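Local coordinates for cytosolic phospholipase A2 delta (Homo sapiens, PDB 5IZ5), which hydrolyses glycerophospholipids at the sn-2 position in a calcium-dependent manner, with a preference for linoleic acid there, at residues B[451-456]-B[502-507]; B[299-304]-B[460-465]; B[489-494]-B[663-668]. The protein carries 3 engineered substitutions. All blocks are in the same frame, centred on the assembly; numbering follows the deposited sequence.

Interaction 1. Residues B[451-456]-B[502-507]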
ATOM      1  N   GLY B 451      -7.518   4.663  16.517  1.00 36.37           N
ATOM      2  CA  GLY B 451      -8.579   5.190  17.373  1.00 36.46           C
ATOM      3  C   GLY B 451      -9.984   4.962  16.847  1.00 38.52           C
ATOM      4  O   GLY B 451     -10.957   5.044  17.606  1.00 39.00           O
ATOM      5  N   GLN B 452     -10.096   4.654  15.552  1.00 37.97           N
ATOM      6  CA  GLN B 452     -11.383   4.348  14.932  1.00 37.82           C
ATOM      7  C   GLN B 452     -11.963   2.997  15.367  1.00 37.96           C
ATOM      8  O   GLN B 452     -13.141   2.739  15.149  1.00 35.86           O
ATOM      9  CB  GLN B 452     -11.270   4.394  13.403  1.00 38.54           C
ATOM     10  CG  GLN B 452     -10.882   5.764  12.864  1.00 38.21           C
ATOM     11  CD  GLN B 452     -10.955   5.859  11.351  1.00 38.24           C
ATOM     12  OE1 GLN B 452     -11.388   4.931  10.665  1.00 37.21           O
ATOM     13  NE2 GLN B 452     -10.529   6.993  10.822  1.00 38.31           N
ATOM     14  N   ARG B 453     -11.145   2.140  15.976  1.00 38.13           N
ATOM     15  CA  ARG B 453     -11.648   0.894  16.560  1.00 37.79           C
ATOM     16  C   ARG B 453     -12.747   1.138  17.601  1.00 37.57           C
ATOM     17  O   ARG B 453     -13.644   0.311  17.753  1.00 37.82           O
ATOM     18  CB  ARG B 453     -10.507   0.077  17.174  1.00 37.89           C
ATOM     19  CG  ARG B 453      -9.602  -0.551  16.122  1.00 38.49           C
ATOM     20  CD  ARG B 453      -8.721  -1.651  16.686  1.00 38.21           C
ATOM     21  NE  ARG B 453      -7.700  -1.130  17.592  1.00 37.69           N
ATOM     22  CZ  ARG B 453      -6.443  -0.832  17.258  1.00 38.20           C
ATOM     23  NH1 ARG B 453      -6.002  -0.978  16.010  1.00 36.88           N
ATOM     24  NH2 ARG B 453      -5.616  -0.373  18.194  1.00 38.32           N
ATOM     25  N   ALA B 454     -12.687   2.272  18.298  1.00 37.85           N
ATOM     26  CA  ALA B 454     -13.716   2.629  19.272  1.00 39.61           C
ATOM     27  C   ALA B 454     -15.086   2.789  18.609  1.00 39.80           C
ATOM     28  O   ALA B 454     -16.104   2.449  19.206  1.00 40.57           O
ATOM     29  CB  ALA B 454     -13.332   3.898  20.022  1.00 37.85           C
ATOM     30  N   ALA B 455     -15.104   3.273  17.369  1.00 40.09           N
ATOM     31  CA  ALA B 455     -16.344   3.400  16.591  1.00 38.68           C
ATOM     32  C   ALA B 455     -16.962   2.063  16.186  1.00 38.93           C
ATOM     33  O   ALA B 455     -18.081   2.027  15.670  1.00 39.33           O
ATOM     34  CB  ALA B 455     -16.091   4.237  15.349  1.00 38.53           C
ATOM     35  N   LEU B 456     -16.241   0.966  16.413  1.00 39.06           N
ATOM     36  CA  LEU B 456     -16.692  -0.361  16.018  1.00 38.69           C
ATOM     37  C   LEU B 456     -16.886  -1.325  17.197  1.00 40.20           C
ATOM     38  O   LEU B 456     -17.231  -2.491  16.987  1.00 39.39           O
ATOM     39  CB  LEU B 456     -15.664  -0.966  15.063  1.00 38.73           C
ATOM     40  CG  LEU B 456     -15.236  -0.124  13.863  1.00 38.96           C
ATOM     41  CD1 LEU B 456     -14.108  -0.821  13.123  1.00 38.12           C
ATOM     42  CD2 LEU B 456     -16.412   0.138  12.931  1.00 38.61           C
ATOM     43  N   PRO B 502      -1.429  -4.264  12.107  1.00 34.24           N
ATOM     44  CA  PRO B 502      -2.326  -3.294  12.710  1.00 34.23           C
ATOM     45  C   PRO B 502      -1.960  -1.878  12.273  1.00 34.60           C
ATOM     46  O   PRO B 502      -0.783  -1.589  12.053  1.00 34.73           O
ATOM     47  CB  PRO B 502      -2.094  -3.462  14.219  1.00 34.72           C
ATOM     48  CG  PRO B 502      -1.410  -4.767  14.395  1.00 34.66           C
ATOM     49  CD  PRO B 502      -0.684  -5.051  13.113  1.00 34.77           C
ATOM     50  N   PRO B 503      -2.956  -0.997  12.145  1.00 34.89           N
ATOM     51  CA  PRO B 503      -2.673   0.336  11.634  1.00 35.56           C
ATOM     52  C   PRO B 503      -1.642   1.092  12.459  1.00 36.94           C
ATOM     53  O   PRO B 503      -0.888   1.886  11.898  1.00 34.71           O
ATOM     54  CB  PRO B 503      -4.037   1.035  11.701  1.00 35.49           C
ATOM     55  CG  PRO B 503      -4.824   0.252  12.695  1.00 34.47           C
ATOM     56  CD  PRO B 503      -4.376  -1.159  12.500  1.00 34.54           C
ATOM     57  N   GLU B 504      -1.603   0.840  13.774  1.00 38.98           N
ATOM     58  CA  GLU B 504      -0.632   1.492  14.662  1.00 37.87           C
ATOM     59  C   GLU B 504       0.808   1.135  14.300  1.00 37.42           C
ATOM     60  O   GLU B 504       1.714   1.899  14.590  1.00 40.16           O
ATOM     61  CB  GLU B 504      -0.922   1.216  16.154  1.00 40.33           C
ATOM     62  CG  GLU B 504      -0.999  -0.246  16.560  1.00 40.24           C
ATOM     63  CD  GLU B 504      -2.421  -0.773  16.545  1.00 42.11           C
ATOM     64  OE1 GLU B 504      -3.140  -0.635  15.518  1.00 40.42           O
ATOM     65  OE2 GLU B 504      -2.810  -1.333  17.583  1.00 44.84           O
ATOM     66  N   LEU B 505       1.017   0.011  13.624  1.00 35.16           N
ATOM     67  CA  LEU B 505       2.352  -0.388  13.194  1.00 37.33           C
ATOM     68  C   LEU B 505       2.698  -0.032  11.740  1.00 37.90           C
ATOM     69  O   LEU B 505       3.834  -0.235  11.314  1.00 38.45           O
ATOM     70  CB  LEU B 505       2.529  -1.893  13.416  1.00 37.10           C
ATOM     71  CG  LEU B 505       2.475  -2.365  14.873  1.00 38.20           C
ATOM     72  CD1 LEU B 505       2.801  -3.846  14.933  1.00 38.16           C
ATOM     73  CD2 LEU B 505       3.433  -1.582  15.766  1.00 38.45           C
ATOM     74  N   PHE B 506       1.738   0.493  10.981  1.00 38.40           N
ATOM     75  CA  PHE B 506       2.001   0.894   9.600  1.00 38.63           C
ATOM     76  C   PHE B 506       2.916   2.110   9.582  1.00 36.71           C
ATOM     77  O   PHE B 506       2.602   3.145  10.171  1.00 36.03           O
ATOM     78  CB  PHE B 506       0.717   1.216   8.832  1.00 40.09           C
ATOM     79  CG  PHE B 506       0.979   1.843   7.502  1.00 41.62           C
ATOM     80  CD1 PHE B 506       1.392   1.067   6.431  1.00 43.49           C
ATOM     81  CD2 PHE B 506       0.865   3.213   7.336  1.00 43.19           C
ATOM     82  CE1 PHE B 506       1.665   1.639   5.205  1.00 44.08           C
ATOM     83  CE2 PHE B 506       1.133   3.792   6.116  1.00 44.95           C
ATOM     84  CZ  PHE B 506       1.535   3.007   5.053  1.00 43.95           C
ATOM     85  N   GLY B 507       4.038   1.976   8.884  1.00 35.72           N
ATOM     86  CA  GLY B 507       5.079   2.992   8.897  1.00 36.67           C
ATOM     87  C   GLY B 507       6.267   2.612   9.767  1.00 37.61           C
ATOM     88  O   GLY B 507       7.281   3.307   9.761  1.00 36.65           O
TER
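Arg453, on one short 3-10 turn, reaches across to Glu504 on another, and the two form a salt bridge with two unequal prongs. The firmer one runs from Arg453 NH1 to Glu504 OE1 over 2.9 Å, with an N-H...O angle of 169°. It arrives on the syn side of the carboxylate, and the oxygen lies close to the guanidinium plane. This is also the compact half of the contact. Pro503 puts its ring against the same nitrogen, with CG 3.7 Å and CD 3.9 Å from Arg453 NH1, and the carbonyl oxygen of Pro489 accepts a further hydrogen bond from it, so NH1 is gripped by two acceptors beside a proline ring. Tyr490 packs against the arginine as well.

Both segments belong to loops of the phospholipase catalytic domain: residues 451-456 lie in the connection from helix 428-441 to strand 463-471, whereas the loop holding residues 502-507 comes after strand 499-501 of the same mixed sheet. Glu504 places its carboxylate beside its own turn because CG sits between the backbone N and the carbonyl carbon (chi1 56°) and the chain bends again at the next bond. There it meets the arginine side chain at about a right angle.

The other half is looser. Arg453 NH2 lies 3.0 Å from Glu504 OE2, but this bond is weak and bent, in keeping with a twist of 33° between the guanidinium and carboxylate planes. Arg453 and Glu504 both remain partly exposed, unlike buried Pro503, and solvent probably screens some of their attraction.

Interaction 2. Residues B[299-304]-B[460-465]; sequences SRRKQV and QNPLPL
In Arg301, CG stands opposite the backbone N across the CA-CB bond (chi1 -175°), the chain kinks once at chi2 (59°), and the remainder runs straight; this lays the guanidinium flat against the backbone joining Asn461 to Pro462. One face of the group rests on that peptide: Pro462 N stands 3.6 Å above the centre of the plane, and Asn461 C lies closer, but toward the rim. The proline ring sits by one terminal nitrogen, with its CG 3.6 Å from Arg301 NH2. At the other, Arg301 NH1 comes within 3.2 Å of Gln460 C, a packing contact.

This face-on packing joins helix 292-313 of the catalytic domain to the start of strand 463-471, which runs parallel to strand 360-363 in the central mixed sheet; Leu463 is already paired there with Phe361 through the backbone. The buried charge is met by carbonyl oxygens, Val358 O taking a bond from NH2 and Gly459 O one from NH1. Water 1, at the guanidinium edge, adds to these: it accepts from Arg301 NH2 at 2.7 Å and donates a weak bond to Gln460 O at 3.3 Å. The side chains of Gln460 and Asn461 start out away from segment 299-304 and find their partners elsewhere. Asn461 OD1 bonds to Ser381 OG, while Gln460 OE1 takes the backbone N-H of Arg458 and NE2 bonds to the carbonyls of Pro378 and Ala454.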
ATOM      1  N   SER B 299     -19.989 -10.217  13.808  1.00 40.63           N
ATOM      2  CA  SER B 299     -20.996 -10.739  14.743  1.00 41.05           C
ATOM      3  C   SER B 299     -21.703  -9.603  15.467  1.00 40.66           C
ATOM      4  O   SER B 299     -22.926  -9.594  15.564  1.00 41.46           O
ATOM      5  CB  SER B 299     -20.381 -11.742  15.735  1.00 41.38           C
ATOM      6  OG  SER B 299     -19.525 -11.126  16.693  1.00 41.05           O
ATOM      7  N   ARG B 300     -20.937  -8.624  15.936  1.00 41.14           N
ATOM      8  CA  ARG B 300     -21.510  -7.448  16.580  1.00 41.13           C
ATOM      9  C   ARG B 300     -22.384  -6.639  15.615  1.00 43.22           C
ATOM     10  O   ARG B 300     -23.520  -6.283  15.943  1.00 42.93           O
ATOM     11  CB  ARG B 300     -20.389  -6.577  17.170  1.00 42.15           C
ATOM     12  CG  ARG B 300     -19.738  -7.194  18.395  1.00 42.62           C
ATOM     13  CD  ARG B 300     -18.727  -6.314  19.109  1.00 42.37           C
ATOM     14  NE  ARG B 300     -17.880  -5.479  18.243  1.00 42.13           N
ATOM     15  CZ  ARG B 300     -16.632  -5.776  17.865  1.00 41.53           C
ATOM     16  NH1 ARG B 300     -16.047  -6.907  18.241  1.00 40.65           N
ATOM     17  NH2 ARG B 300     -15.959  -4.928  17.098  1.00 42.16           N
ATOM     18  N   ARG B 301     -21.875  -6.386  14.413  1.00 44.30           N
ATOM     19  CA  ARG B 301     -22.575  -5.538  13.451  1.00 44.31           C
ATOM     20  C   ARG B 301     -23.861  -6.187  12.940  1.00 43.71           C
ATOM     21  O   ARG B 301     -24.861  -5.507  12.756  1.00 40.68           O
ATOM     22  CB  ARG B 301     -21.656  -5.183  12.267  1.00 43.24           C
ATOM     23  CG  ARG B 301     -22.244  -4.201  11.260  1.00 42.16           C
ATOM     24  CD  ARG B 301     -22.608  -2.874  11.904  1.00 42.29           C
ATOM     25  NE  ARG B 301     -23.147  -1.923  10.941  1.00 41.82           N
ATOM     26  CZ  ARG B 301     -23.616  -0.719  11.259  1.00 41.82           C
ATOM     27  NH1 ARG B 301     -23.619  -0.298  12.523  1.00 41.59           N
ATOM     28  NH2 ARG B 301     -24.091   0.072  10.306  1.00 41.77           N
ATOM     29  N   LYS B 302     -23.828  -7.493  12.708  1.00 46.37           N
ATOM     30  CA  LYS B 302     -24.985  -8.199  12.142  1.00 51.55           C
ATOM     31  C   LYS B 302     -26.220  -8.207  13.040  1.00 53.20           C
ATOM     32  O   LYS B 302     -27.340  -8.337  12.541  1.00 52.47           O
ATOM     33  CB  LYS B 302     -24.609  -9.619  11.731  1.00 54.86           C
ATOM     34  CG  LYS B 302     -23.859  -9.637  10.412  1.00 59.12           C
ATOM     35  CD  LYS B 302     -23.358 -11.022  10.054  1.00 60.98           C
ATOM     36  CE  LYS B 302     -22.492 -10.956   8.806  1.00 62.66           C
ATOM     37  NZ  LYS B 302     -22.006 -12.302   8.407  1.00 63.73           N
ATOM     38  N   GLN B 303     -26.018  -8.076  14.350  1.00 55.46           N
ATOM     39  CA  GLN B 303     -27.141  -7.875  15.266  1.00 58.64           C
ATOM     40  C   GLN B 303     -27.818  -6.542  14.999  1.00 54.72           C
ATOM     41  O   GLN B 303     -29.046  -6.469  14.949  1.00 54.03           O
ATOM     42  CB  GLN B 303     -26.688  -7.919  16.725  1.00 62.31           C
ATOM     43  CG  GLN B 303     -26.537  -9.335  17.265  1.00 67.67           C
ATOM     44  CD  GLN B 303     -27.895  -9.950  17.591  1.00 74.95           C
ATOM     45  OE1 GLN B 303     -28.485  -9.664  18.636  1.00 81.83           O
ATOM     46  NE2 GLN B 303     -28.408 -10.776  16.684  1.00 75.37           N
ATOM     47  N   VAL B 304     -27.013  -5.495  14.830  1.00 52.04           N
ATOM     48  CA  VAL B 304     -27.543  -4.159  14.553  1.00 50.45           C
ATOM     49  C   VAL B 304     -28.227  -4.137  13.185  1.00 49.25           C
ATOM     50  O   VAL B 304     -29.270  -3.512  13.019  1.00 49.00           O
ATOM     51  CB  VAL B 304     -26.447  -3.066  14.623  1.00 50.69           C
ATOM     52  CG1 VAL B 304     -27.012  -1.700  14.249  1.00 50.46           C
ATOM     53  CG2 VAL B 304     -25.837  -3.004  16.019  1.00 50.77           C
ATOM     54  N   GLN B 460     -21.577  -0.469  16.202  1.00 39.68           N
ATOM     55  CA  GLN B 460     -22.494   0.663  16.078  1.00 40.15           C
ATOM     56  C   GLN B 460     -22.272   1.516  14.820  1.00 40.73           C
ATOM     57  O   GLN B 460     -23.022   2.463  14.572  1.00 42.07           O
ATOM     58  CB  GLN B 460     -22.422   1.549  17.327  1.00 39.86           C
ATOM     59  CG  GLN B 460     -21.178   2.427  17.456  1.00 40.13           C
ATOM     60  CD  GLN B 460     -19.993   1.732  18.106  1.00 38.77           C
ATOM     61  OE1 GLN B 460     -19.876   0.507  18.075  1.00 39.00           O
ATOM     62  NE2 GLN B 460     -19.099   2.518  18.684  1.00 38.29           N
ATOM     63  N   ASN B 461     -21.231   1.201  14.055  1.00 40.02           N
ATOM     64  CA  ASN B 461     -20.990   1.829  12.759  1.00 40.12           C
ATOM     65  C   ASN B 461     -20.505   0.762  11.788  1.00 38.64           C
ATOM     66  O   ASN B 461     -20.080  -0.313  12.221  1.00 40.10           O
ATOM     67  CB  ASN B 461     -19.936   2.943  12.864  1.00 40.21           C
ATOM     68  CG  ASN B 461     -20.382   4.112  13.728  1.00 40.73           C
ATOM     69  OD1 ASN B 461     -21.229   4.911  13.330  1.00 40.75           O
ATOM     70  ND2 ASN B 461     -19.777   4.245  14.904  1.00 42.80           N
ATOM     71  N   PRO B 462     -20.580   1.035  10.468  1.00 38.11           N
ATOM     72  CA  PRO B 462     -19.970   0.099   9.509  1.00 37.90           C
ATOM     73  C   PRO B 462     -18.439   0.091   9.610  1.00 36.71           C
ATOM     74  O   PRO B 462     -17.854   1.052  10.109  1.00 35.64           O
ATOM     75  CB  PRO B 462     -20.406   0.645   8.139  1.00 38.52           C
ATOM     76  CG  PRO B 462     -21.446   1.681   8.414  1.00 38.67           C
ATOM     77  CD  PRO B 462     -21.185   2.195   9.795  1.00 37.88           C
ATOM     78  N   LEU B 463     -17.806  -0.981   9.149  1.00 37.29           N
ATOM     79  CA  LEU B 463     -16.342  -1.040   9.084  1.00 39.86           C
ATOM     80  C   LEU B 463     -15.851  -0.165   7.918  1.00 39.87           C
ATOM     81  O   LEU B 463     -16.232  -0.408   6.771  1.00 39.42           O
ATOM     82  CB  LEU B 463     -15.855  -2.475   8.879  1.00 39.99           C
ATOM     83  CG  LEU B 463     -14.331  -2.636   8.757  1.00 44.01           C
ATOM     84  CD1 LEU B 463     -13.662  -2.485  10.109  1.00 46.18           C
ATOM     85  CD2 LEU B 463     -13.962  -3.976   8.159  1.00 45.69           C
ATOM     86  N   PRO B 464     -15.009   0.844   8.204  1.00 37.77           N
ATOM     87  CA  PRO B 464     -14.486   1.709   7.152  1.00 37.69           C
ATOM     88  C   PRO B 464     -13.241   1.127   6.484  1.00 37.67           C
ATOM     89  O   PRO B 464     -12.332   0.647   7.166  1.00 38.97           O
ATOM     90  CB  PRO B 464     -14.144   2.989   7.903  1.00 37.75           C
ATOM     91  CG  PRO B 464     -13.752   2.522   9.255  1.00 37.10           C
ATOM     92  CD  PRO B 464     -14.519   1.254   9.529  1.00 38.22           C
ATOM     93  N   LEU B 465     -13.212   1.171   5.156  1.00 37.69           N
ATOM     94  CA  LEU B 465     -12.110   0.629   4.368  1.00 36.19           C
ATOM     95  C   LEU B 465     -11.565   1.709   3.429  1.00 37.90           C
ATOM     96  O   LEU B 465     -12.279   2.206   2.552  1.00 37.83           O
ATOM     97  CB  LEU B 465     -12.589  -0.586   3.576  1.00 36.88           C
ATOM     98  CG  LEU B 465     -13.032  -1.773   4.452  1.00 36.79           C
ATOM     99  CD1 LEU B 465     -13.979  -2.704   3.712  1.00 36.69           C
ATOM    100  CD2 LEU B 465     -11.827  -2.542   4.976  1.00 36.01           C
TER
HETATM  101  O   HOH W   1     -24.884   2.067  11.873  1.00 49.66           O

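Interaction 3. Residues B[489-494]-B[663-668]; sequences PYEVGF and MFRPGR. With SO4 (sulfate ion), chain N.
The guanidinium of Arg665 and the carboxylate of Glu491 lie almost in one plane, 12° apart, and meet at the guanidinium edge; Phe500 adds a cation-pi contact to the same arginine. A second flat group lies close by: Arg668 has one face of its guanidinium covered near the rim by Arg665 CD, 3.4 Å above the plane.

The salt bridge is end-on, with both terminal nitrogens of the arginine closing on a single oxygen. Arg665 NH2 meets Glu491 OE2 at 2.7 Å, nearly in line with the C-O bond, whereas NH1 reaches Glu491 OE2 at 2.9 Å from the anti side and somewhat out of the carboxylate plane. Sharing one acceptor bends both bonds, to 144° and 134°. Arg665 spans the gap because all its torsions are close to 180°, a fully stretched chain that carries the charge far from its backbone.

That backbone forms a type II beta turn from Arg665 to Arg668, with Pro666 and Gly667 at its corners, closed by the bond from Arg668 N to Arg665 O at 3.3 Å. On the turn, Gly667 N makes weak bonds to a sulfate ion, probably from the crystallisation liquor, the shorter being 3.0 Å to O4.

The buried charges extend beyond the pair. Glu486 accepts from both Arg665 and Arg668, and Glu294 of helix 292-313 binds Arg668, a network that probably stabilises the charged state of these side chains. Glu491 immediately precedes strand 492-494, which lies between strands 482-487 and 499-501 in the mixed sheet, and the turn leads into strand 672-676 of that sheet, with Arg668 packed on Tyr360 of strand 360-363 and Leu465 of strand 463-471.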
ATOM      1  N   PRO B 489      -9.446   0.178  10.562  1.00 35.76           N
ATOM      2  CA  PRO B 489      -9.045   0.344  11.961  1.00 35.21           C
ATOM      3  C   PRO B 489      -8.416  -0.903  12.585  1.00 33.31           C
ATOM      4  O   PRO B 489      -7.711  -0.782  13.586  1.00 34.83           O
ATOM      5  CB  PRO B 489     -10.363   0.686  12.667  1.00 36.67           C
ATOM      6  CG  PRO B 489     -11.245   1.222  11.589  1.00 36.91           C
ATOM      7  CD  PRO B 489     -10.889   0.406  10.387  1.00 36.28           C
ATOM      8  N   TYR B 490      -8.663  -2.074  12.003  1.00 33.02           N
ATOM      9  CA  TYR B 490      -8.084  -3.325  12.485  1.00 34.98           C
ATOM     10  C   TYR B 490      -6.783  -3.718  11.793  1.00 36.95           C
ATOM     11  O   TYR B 490      -5.882  -4.248  12.445  1.00 36.51           O
ATOM     12  CB  TYR B 490      -9.092  -4.478  12.353  1.00 35.66           C
ATOM     13  CG  TYR B 490     -10.363  -4.277  13.146  1.00 36.55           C
ATOM     14  CD1 TYR B 490     -10.321  -3.903  14.487  1.00 36.83           C
ATOM     15  CD2 TYR B 490     -11.611  -4.476  12.561  1.00 36.66           C
ATOM     16  CE1 TYR B 490     -11.479  -3.725  15.216  1.00 37.77           C
ATOM     17  CE2 TYR B 490     -12.779  -4.289  13.284  1.00 37.06           C
ATOM     18  CZ  TYR B 490     -12.706  -3.917  14.609  1.00 37.12           C
ATOM     19  OH  TYR B 490     -13.852  -3.735  15.336  1.00 37.68           O
ATOM     20  N   GLU B 491      -6.673  -3.497  10.485  1.00 37.24           N
ATOM     21  CA  GLU B 491      -5.443  -3.860   9.799  1.00 38.01           C
ATOM     22  C   GLU B 491      -5.220  -3.168   8.456  1.00 38.61           C
ATOM     23  O   GLU B 491      -6.164  -2.718   7.793  1.00 36.43           O
ATOM     24  CB  GLU B 491      -5.332  -5.383   9.633  1.00 39.67           C
ATOM     25  CG  GLU B 491      -6.525  -6.057   8.993  1.00 41.46           C
ATOM     26  CD  GLU B 491      -6.311  -7.541   8.729  1.00 41.94           C
ATOM     27  OE1 GLU B 491      -5.439  -8.163   9.370  1.00 42.92           O
ATOM     28  OE2 GLU B 491      -7.030  -8.092   7.875  1.00 45.45           O
ATOM     29  N   VAL B 492      -3.940  -3.094   8.098  1.00 37.53           N
ATOM     30  CA  VAL B 492      -3.462  -2.461   6.885  1.00 36.14           C
ATOM     31  C   VAL B 492      -2.605  -3.487   6.163  1.00 35.68           C
ATOM     32  O   VAL B 492      -1.716  -4.093   6.769  1.00 35.93           O
ATOM     33  CB  VAL B 492      -2.599  -1.227   7.214  1.00 36.32           C
ATOM     34  CG1 VAL B 492      -2.048  -0.606   5.943  1.00 36.79           C
ATOM     35  CG2 VAL B 492      -3.400  -0.197   8.006  1.00 36.52           C
ATOM     36  N   GLY B 493      -2.871  -3.704   4.882  1.00 36.03           N
ATOM     37  CA  GLY B 493      -2.115  -4.701   4.144  1.00 36.13           C
ATOM     38  C   GLY B 493      -2.458  -4.906   2.689  1.00 35.60           C
ATOM     39  O   GLY B 493      -3.320  -4.232   2.127  1.00 36.03           O
ATOM     40  N   PHE B 494      -1.745  -5.860   2.100  1.00 36.11           N
ATOM     41  CA  PHE B 494      -1.814  -6.156   0.689  1.00 36.57           C
ATOM     42  C   PHE B 494      -2.798  -7.273   0.451  1.00 37.97           C
ATOM     43  O   PHE B 494      -2.611  -8.374   0.967  1.00 37.15           O
ATOM     44  CB  PHE B 494      -0.442  -6.628   0.178  1.00 36.30           C
ATOM     45  CG  PHE B 494       0.574  -5.545   0.057  1.00 36.50           C
ATOM     46  CD1 PHE B 494       0.888  -5.025  -1.190  1.00 36.33           C
ATOM     47  CD2 PHE B 494       1.262  -5.073   1.176  1.00 36.46           C
ATOM     48  CE1 PHE B 494       1.842  -4.039  -1.316  1.00 35.71           C
ATOM     49  CE2 PHE B 494       2.216  -4.083   1.053  1.00 36.55           C
ATOM     50  CZ  PHE B 494       2.503  -3.565  -0.199  1.00 36.63           C
ATOM     51  N   MET B 663     -14.346  -4.486  -1.441  1.00 54.60           N
ATOM     52  CA  MET B 663     -15.601  -5.243  -1.469  1.00 53.72           C
ATOM     53  C   MET B 663     -15.417  -6.691  -1.943  1.00 53.64           C
ATOM     54  O   MET B 663     -16.342  -7.483  -1.811  1.00 54.17           O
ATOM     55  CB  MET B 663     -16.657  -4.531  -2.331  1.00 53.42           C
ATOM     56  CG  MET B 663     -17.080  -3.154  -1.817  1.00 54.02           C
ATOM     57  SD  MET B 663     -17.689  -3.213  -0.120  1.00 56.11           S
ATOM     58  CE  MET B 663     -18.067  -1.497   0.223  1.00 54.68           C
ATOM     59  N   PHE B 664     -14.235  -7.043  -2.461  1.00 53.14           N
ATOM     60  CA  PHE B 664     -13.972  -8.409  -2.946  1.00 53.66           C
ATOM     61  C   PHE B 664     -12.835  -9.154  -2.257  1.00 52.19           C
ATOM     62  O   PHE B 664     -12.386 -10.189  -2.746  1.00 52.13           O
ATOM     63  CB  PHE B 664     -13.733  -8.382  -4.457  1.00 56.12           C
ATOM     64  CG  PHE B 664     -14.920  -7.914  -5.219  1.00 59.42           C
ATOM     65  CD1 PHE B 664     -15.943  -8.794  -5.508  1.00 63.32           C
ATOM     66  CD2 PHE B 664     -15.042  -6.587  -5.604  1.00 61.45           C
ATOM     67  CE1 PHE B 664     -17.059  -8.366  -6.194  1.00 64.01           C
ATOM     68  CE2 PHE B 664     -16.157  -6.152  -6.290  1.00 62.71           C
ATOM     69  CZ  PHE B 664     -17.169  -7.046  -6.584  1.00 64.20           C
ATOM     70  N   ARG B 665     -12.367  -8.643  -1.128  1.00 50.79           N
ATOM     71  CA  ARG B 665     -11.445  -9.412  -0.311  1.00 50.07           C
ATOM     72  C   ARG B 665     -12.160 -10.701   0.116  1.00 51.72           C
ATOM     73  O   ARG B 665     -13.334 -10.651   0.490  1.00 52.15           O
ATOM     74  CB  ARG B 665     -11.017  -8.618   0.917  1.00 48.47           C
ATOM     75  CG  ARG B 665     -10.087  -9.396   1.833  1.00 47.02           C
ATOM     76  CD  ARG B 665      -9.550  -8.547   2.965  1.00 45.77           C
ATOM     77  NE  ARG B 665      -8.737  -9.340   3.885  1.00 45.11           N
ATOM     78  CZ  ARG B 665      -8.121  -8.858   4.963  1.00 44.98           C
ATOM     79  NH1 ARG B 665      -8.205  -7.564   5.279  1.00 44.53           N
ATOM     80  NH2 ARG B 665      -7.409  -9.673   5.733  1.00 46.04           N
ATOM     81  N   PRO B 666     -11.468 -11.854   0.049  1.00 53.16           N
ATOM     82  CA  PRO B 666     -12.093 -13.117   0.457  1.00 53.20           C
ATOM     83  C   PRO B 666     -12.667 -13.072   1.873  1.00 53.28           C
ATOM     84  O   PRO B 666     -12.040 -12.526   2.778  1.00 52.64           O
ATOM     85  CB  PRO B 666     -10.942 -14.124   0.376  1.00 54.17           C
ATOM     86  CG  PRO B 666     -10.011 -13.555  -0.637  1.00 55.05           C
ATOM     87  CD  PRO B 666     -10.107 -12.063  -0.482  1.00 54.17           C
ATOM     88  N   GLY B 667     -13.859 -13.632   2.051  1.00 53.20           N
ATOM     89  CA  GLY B 667     -14.508 -13.647   3.353  1.00 51.54           C
ATOM     90  C   GLY B 667     -15.583 -12.594   3.521  1.00 50.46           C
ATOM     91  O   GLY B 667     -16.488 -12.772   4.329  1.00 52.31           O
ATOM     92  N   ARG B 668     -15.507 -11.502   2.764  1.00 49.45           N
ATOM     93  CA  ARG B 668     -16.453 -10.396   2.949  1.00 48.91           C
ATOM     94  C   ARG B 668     -17.862 -10.698   2.410  1.00 50.06           C
ATOM     95  O   ARG B 668     -18.851 -10.259   2.994  1.00 49.70           O
ATOM     96  CB  ARG B 668     -15.892  -9.093   2.366  1.00 48.33           C
ATOM     97  CG  ARG B 668     -14.624  -8.637   3.081  1.00 46.59           C
ATOM     98  CD  ARG B 668     -14.584  -7.139   3.318  1.00 44.64           C
ATOM     99  NE  ARG B 668     -13.542  -6.799   4.291  1.00 43.06           N
ATOM    100  CZ  ARG B 668     -12.374  -6.225   4.008  1.00 42.32           C
ATOM    101  NH1 ARG B 668     -12.056  -5.883   2.763  1.00 40.91           N
ATOM    102  NH2 ARG B 668     -11.509  -5.984   4.990  1.00 42.09           N
TER
HETATM  103  S   SO4 N 902     -15.122 -15.928  -0.313  1.00 83.29           S
HETATM  104  O1  SO4 N 902     -15.943 -14.704  -0.418  1.00 80.24           O
HETATM  105  O2  SO4 N 902     -15.831 -17.049  -0.967  1.00 88.66           O
HETATM  106  O3  SO4 N 902     -13.830 -15.718  -1.003  1.00 83.90           O
HETATM  107  O4  SO4 N 902     -14.894 -16.271   1.112  1.00 78.87           O

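Overall arrangement
The three contacts form a continuous patch of the catalytic domain, with the centre of interaction 3 about 14 Å from each of the others and those of interactions 1 and 2 about 16 Å apart. Segment 451-456 leads almost directly into 460-465, and Leu456 O takes a probable hydrogen bond from Arg300 NH2 at 2.8 Å. Tyr490 of interaction 3 lies between the other two: its OH is 3.3 Å from Leu456 CB and forms a weak hydrogen bond with Arg300 NH2. Leu465 CD2 packs 3.5 Å from Arg668 NH2. All three contacts lie away from the nucleophile Ser365, which follows strand 360-363, the parallel neighbour of strand 463-471.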